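Local coordinates for PmoD (Methylocystis sp. ATCC 49242, PDB 6CPD), which is a periplasmic copper protein of methane- and ammonia-oxidizing bacteria whose cupredoxin-like soluble domain binds copper and probably helps to handle it, at the copper (I) ion site and the interface of chains A and B. Sequence-based numbering; all coordinates share one arbitrary frame. Chains: chain A/B, PmoD.

Contact 1: the copper (I) ion site. Residues chain A 7, 9, 14; chain B 7, 9, 14. With CU1 (copper (I) ion), chain C.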
# COMPACT_ATOMS: atom_id res chain seq x y z
N MET A 7 -3.42 0.16 1.24
CA MET A 7 -4.58 0.92 1.67
C MET A 7 -4.97 2.00 0.67
O MET A 7 -4.18 2.38 -0.20
CB MET A 7 -4.29 1.56 3.02
CG MET A 7 -3.22 2.64 2.92
SD MET A 7 -2.66 3.12 4.55
CE MET A 7 -1.57 1.75 4.96
N MET A 9 -6.46 6.05 1.19
CA MET A 9 -6.45 7.05 2.27
C MET A 9 -7.61 8.03 2.12
O MET A 9 -7.96 8.41 1.02
CB MET A 9 -5.15 7.89 2.27
CG MET A 9 -3.85 7.13 2.33
SD MET A 9 -3.76 6.26 3.88
CE MET A 9 -3.84 7.59 5.10
N MET A 14 -7.71 5.37 6.92
CA MET A 14 -7.41 4.36 5.91
C MET A 14 -8.47 3.27 5.77
O MET A 14 -9.16 2.92 6.74
CB MET A 14 -6.07 3.71 6.23
CG MET A 14 -6.06 3.11 7.63
SD MET A 14 -4.41 3.05 8.32
CE MET A 14 -4.05 4.79 8.32
N MET B 7 2.34 1.56 1.01
CA MET B 7 3.04 2.76 1.48
C MET B 7 3.52 2.72 2.91
O MET B 7 3.01 1.96 3.71
CB MET B 7 2.12 3.98 1.35
CG MET B 7 0.91 3.90 2.31
SD MET B 7 -0.35 5.19 2.13
CE MET B 7 -1.11 4.67 0.57
N MET B 9 3.92 5.85 5.88
CA MET B 9 3.34 7.19 5.98
C MET B 9 3.98 8.15 6.97
O MET B 9 4.29 7.76 8.10
CB MET B 9 1.86 7.04 6.34
CG MET B 9 1.12 6.11 5.38
SD MET B 9 -0.60 6.06 5.80
CE MET B 9 -0.56 5.03 7.27
N MET B 14 3.67 10.36 1.86
CA MET B 14 3.79 8.90 1.79
C MET B 14 5.05 8.56 1.03
O MET B 14 5.57 9.38 0.26
CB MET B 14 2.58 8.24 1.08
CG MET B 14 1.21 8.72 1.54
SD MET B 14 1.10 8.88 3.34
CE MET B 14 -0.67 9.10 3.56
CU CU1 C . -1.66 5.11 4.01

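Contact 2: the interface of chains A and B. Residues chain A 5-7, 17, 30-31, 123-125; chain B 3-7, 16, 30.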
# COMPACT_ATOMS: atom_id res chain seq x y z
N MET A 5 0.21 -2.18 5.12
CA MET A 5 0.87 -1.32 4.15
C MET A 5 -0.02 -0.99 2.96
O MET A 5 0.21 -0.01 2.28
CB MET A 5 2.18 -1.94 3.66
CG MET A 5 3.27 -2.09 4.68
SD MET A 5 4.67 -3.11 4.08
CE MET A 5 5.28 -2.07 2.75
N CYS A 6 -0.99 -1.84 2.68
CA CYS A 6 -1.81 -1.67 1.47
C CYS A 6 -3.16 -1.03 1.79
O CYS A 6 -3.96 -1.59 2.56
CB CYS A 6 -2.03 -3.04 0.80
SG CYS A 6 -2.88 -2.91 -0.80
N MET A 7 -3.42 0.16 1.24
CA MET A 7 -4.58 0.92 1.67
C MET A 7 -4.97 2.00 0.67
O MET A 7 -4.18 2.38 -0.20
CB MET A 7 -4.29 1.56 3.02
CG MET A 7 -3.22 2.64 2.92
SD MET A 7 -2.66 3.12 4.55
CE MET A 7 -1.57 1.75 4.96
N ILE A 17 -6.61 -2.78 2.07
CA ILE A 17 -7.02 -3.55 0.90
C ILE A 17 -6.09 -4.74 0.74
O ILE A 17 -4.87 -4.62 0.93
CB ILE A 17 -7.00 -2.66 -0.37
CG1 ILE A 17 -8.00 -1.51 -0.21
CG2 ILE A 17 -7.32 -3.47 -1.63
CD1 ILE A 17 -7.91 -0.47 -1.33
N CYS A 30 -1.17 -6.18 -3.95
CA CYS A 30 -1.69 -4.88 -3.58
C CYS A 30 -2.03 -4.11 -4.85
O CYS A 30 -3.11 -4.29 -5.41
CB CYS A 30 -0.68 -4.12 -2.70
SG CYS A 30 -1.27 -2.54 -2.04
N ASP A 31 -1.12 -3.27 -5.36
CA ASP A 31 -1.52 -2.45 -6.51
C ASP A 31 -0.96 -2.97 -7.84
O ASP A 31 -1.14 -2.36 -8.89
CB ASP A 31 -1.17 -0.97 -6.28
CG ASP A 31 0.22 -0.77 -5.74
OD1 ASP A 31 1.08 -1.64 -5.95
OD2 ASP A 31 0.43 0.28 -5.09
N PHE A 123 -7.85 4.66 -5.41
CA PHE A 123 -6.71 3.76 -5.36
C PHE A 123 -6.37 3.31 -6.76
O PHE A 123 -7.25 2.93 -7.54
CB PHE A 123 -6.90 2.56 -4.41
CG PHE A 123 -8.08 1.65 -4.71
CD1 PHE A 123 -7.92 0.52 -5.52
CD2 PHE A 123 -9.32 1.87 -4.12
CE1 PHE A 123 -8.97 -0.35 -5.75
CE2 PHE A 123 -10.39 0.99 -4.35
CZ PHE A 123 -10.21 -0.12 -5.17
N LYS A 124 -5.10 3.46 -7.09
CA LYS A 124 -4.60 3.14 -8.42
C LYS A 124 -3.87 1.81 -8.42
O LYS A 124 -3.04 1.56 -7.54
CB LYS A 124 -3.68 4.26 -8.91
CG LYS A 124 -4.37 5.59 -9.00
CD LYS A 124 -3.53 6.54 -9.86
CE LYS A 124 -4.27 7.83 -10.11
NZ LYS A 124 -3.56 8.66 -11.12
N PHE A 125 -4.16 0.98 -9.42
CA PHE A 125 -3.51 -0.31 -9.52
C PHE A 125 -3.40 -0.72 -10.97
O PHE A 125 -3.97 -0.08 -11.86
CB PHE A 125 -4.25 -1.39 -8.71
CG PHE A 125 -5.65 -1.68 -9.19
CD1 PHE A 125 -5.91 -2.81 -9.96
CD2 PHE A 125 -6.72 -0.87 -8.81
CE1 PHE A 125 -7.21 -3.11 -10.39
CE2 PHE A 125 -8.01 -1.17 -9.23
CZ PHE A 125 -8.26 -2.30 -10.02
N GLY B 3 1.22 2.26 -9.04
CA GLY B 3 0.24 2.10 -7.97
C GLY B 3 0.42 3.17 -6.92
O GLY B 3 1.49 3.76 -6.79
N ASN B 4 -0.64 3.46 -6.16
CA ASN B 4 -0.50 4.32 -4.99
C ASN B 4 -0.89 3.68 -3.66
O ASN B 4 -1.17 4.40 -2.70
CB ASN B 4 -1.31 5.61 -5.19
CG ASN B 4 -2.80 5.37 -5.09
OD1 ASN B 4 -3.28 4.22 -5.12
ND2 ASN B 4 -3.56 6.46 -5.00
N MET B 5 -0.97 2.35 -3.60
CA MET B 5 -1.64 1.72 -2.45
C MET B 5 -0.70 1.19 -1.38
O MET B 5 -1.05 1.17 -0.20
CB MET B 5 -2.52 0.57 -2.95
CG MET B 5 -3.64 1.02 -3.86
SD MET B 5 -4.34 -0.38 -4.77
CE MET B 5 -4.95 -1.30 -3.36
N CYS B 6 0.51 0.81 -1.77
CA CYS B 6 1.45 0.20 -0.84
C CYS B 6 2.38 1.27 -0.30
O CYS B 6 3.15 1.84 -1.06
CB CYS B 6 2.27 -0.90 -1.54
SG CYS B 6 3.48 -1.72 -0.46
N MET B 7 2.34 1.56 1.01
CA MET B 7 3.04 2.76 1.48
C MET B 7 3.52 2.72 2.91
O MET B 7 3.01 1.96 3.71
CB MET B 7 2.12 3.98 1.35
CG MET B 7 0.91 3.90 2.31
SD MET B 7 -0.35 5.19 2.13
CE MET B 7 -1.11 4.67 0.57
N HIS B 16 5.94 5.40 -1.41
CA HIS B 16 5.37 4.22 -2.02
C HIS B 16 6.43 3.13 -2.06
O HIS B 16 7.61 3.40 -2.32
CB HIS B 16 4.86 4.52 -3.43
CG HIS B 16 4.21 3.36 -4.10
ND1 HIS B 16 4.84 2.61 -5.08
CD2 HIS B 16 2.98 2.80 -3.93
CE1 HIS B 16 4.02 1.65 -5.48
NE2 HIS B 16 2.89 1.74 -4.81
N CYS B 30 3.46 -6.47 -1.61
CA CYS B 30 3.50 -5.34 -0.69
C CYS B 30 3.91 -5.86 0.69
O CYS B 30 5.10 -5.96 0.98
CB CYS B 30 2.15 -4.61 -0.64
SG CYS B 30 2.19 -3.08 0.40
O HOH W 1 -4.42 4.24 -2.32

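Contact 1: the copper (I) ion site
This is an all-thioether copper(I) site between two cupredoxin-like domains. Each chain gives an M-X-M pair from its strand 7-10: A:Met7 with A:Met9, and B:Met7 with B:Met9. The side chains of residues 7 and 9 leave the same side of the strand, so one short strand grips the ion twice. The four sulfurs stand near the corners of a tetrahedron. A:Met7 SD, B:Met7 SD and B:Met9 SD each lie 2.3 Å from CU of CU1, the copper(I) ion. A:Met9 SD lies 2.4 Å from CU1 CU. The angle between A:Met7 SD and A:Met9 SD is pinched to 93°, whereas A:Met7 SD and B:Met7 SD open to 118°. Soft, neutral thioethers suit copper(I) and would be expected to stabilise it over copper(II).

A:Met7 and B:Met7 fold alike. In each, CG sits in the crowded position between the backbone N and the carbonyl carbon. The chain then runs straight through chi2 and turns at chi3, which swings CE aside and presents SD to the ion. The pair crosses at about a right angle, with B:Met7 CE resting 3.8 Å from A:Met7 CG. A:Met9 and B:Met9 start alike, with CG anti to the carbonyl carbon, but then differ. A:Met9 bends at both chi2 (-64°) and chi3, while B:Met9 stays extended at chi2 and bends only at chi3. They meet tip to tip, A:Met9 CE lying 3.7 Å from B:Met9 SD.

A:Met14 and B:Met14, from strand 13-20, do not bind the metal but form a second shell whose methyl groups probably help to hold the ligand tips in place. A:Met14 crosses B:Met9 obliquely and sets A:Met14 CE 3.7 Å from B:Met9 CE. B:Met14 bends at chi2 instead and comes tip to tip with A:Met9, B:Met14 CE lying 3.8 Å from A:Met9 CE.

Contact 2: the interface of chains A and B
An antiparallel beta bridge centred on A:Cys6 and B:Cys6 joins the N-terminal segments of the two cupredoxin-like domains. Its hydrogen bonds pair residue 5 of one chain with residue 7 of the other. B:Met7 N gives to A:Met5 O at 2.9 Å, in the carbonyl plane and on a lone pair. The twin bond, from A:Met7 N to B:Met5 O, comes from above the carbonyl plane. Disulfides tie A:Cys6 to A:Cys30 and B:Cys6 to B:Cys30, and these lie beside the bridge. The CB atoms of A:Cys30 and B:Cys30 touch at 3.5 Å.

B:Met5 is the main apolar plug. Its CG is anti to the carbonyl carbon, and the chain runs straight until it bends at chi3 (63°). CB lies against A:Cys30 SG. CG and SD run alongside A:Phe123, with B:Met5 CG 3.6 Å from A:Phe123 CB. The B:Met5 side chain crosses A:Ile17 at about a right angle and ends with CE between A:Cys6 SG and A:Ile17 CG2. SD also packs on A:Asp31 CB.

One carboxylate oxygen, A:Asp31 OD2, accepts hydrogen bonds from B:Met5 N and B:His16 NE2. B:Met5 N gives to the anti lone pair of A:Asp31 OD2 at 2.9 Å. B:His16 NE2 gives to the syn lone pair of A:Asp31 OD2, also at 2.9 Å, in a nearly straight bond (170° at H). The side chains meet tip to tip, and the oxygen lies in the imidazole plane, although carboxylate and ring are turned 39° apart. The acid may favour a protonated histidine. B:Gly3 O sits above one face of that ring, near its rim.

Farther along, B:Asn4 crosses A:Lys124 at about a right angle. Water 1 links A:Met7 O to B:Asn4 O. A:Lys124 N, in strand 118-127, gives a straight 2.8 Å hydrogen bond to the amide oxygen B:Asn4 OD1, approaching from above the amide plane.

Contact 1 and contact 2 are neighbours, with the centres of their C-alpha atoms about 8 Å apart. They share A:Met7 and B:Met7. In both chains the backbone of this residue serves contact 2 while its sulfur serves contact 1. Strand 13-20 also serves both, through A:Met14 and B:Met14 at the copper and A:Ile17 and B:His16 at the interface. Pairing of the chains would bring the four sulfurs together, and the shared ion would in turn tie the chains to each other. The structure alone does not show whether this two-fold dimer forms in the periplasm.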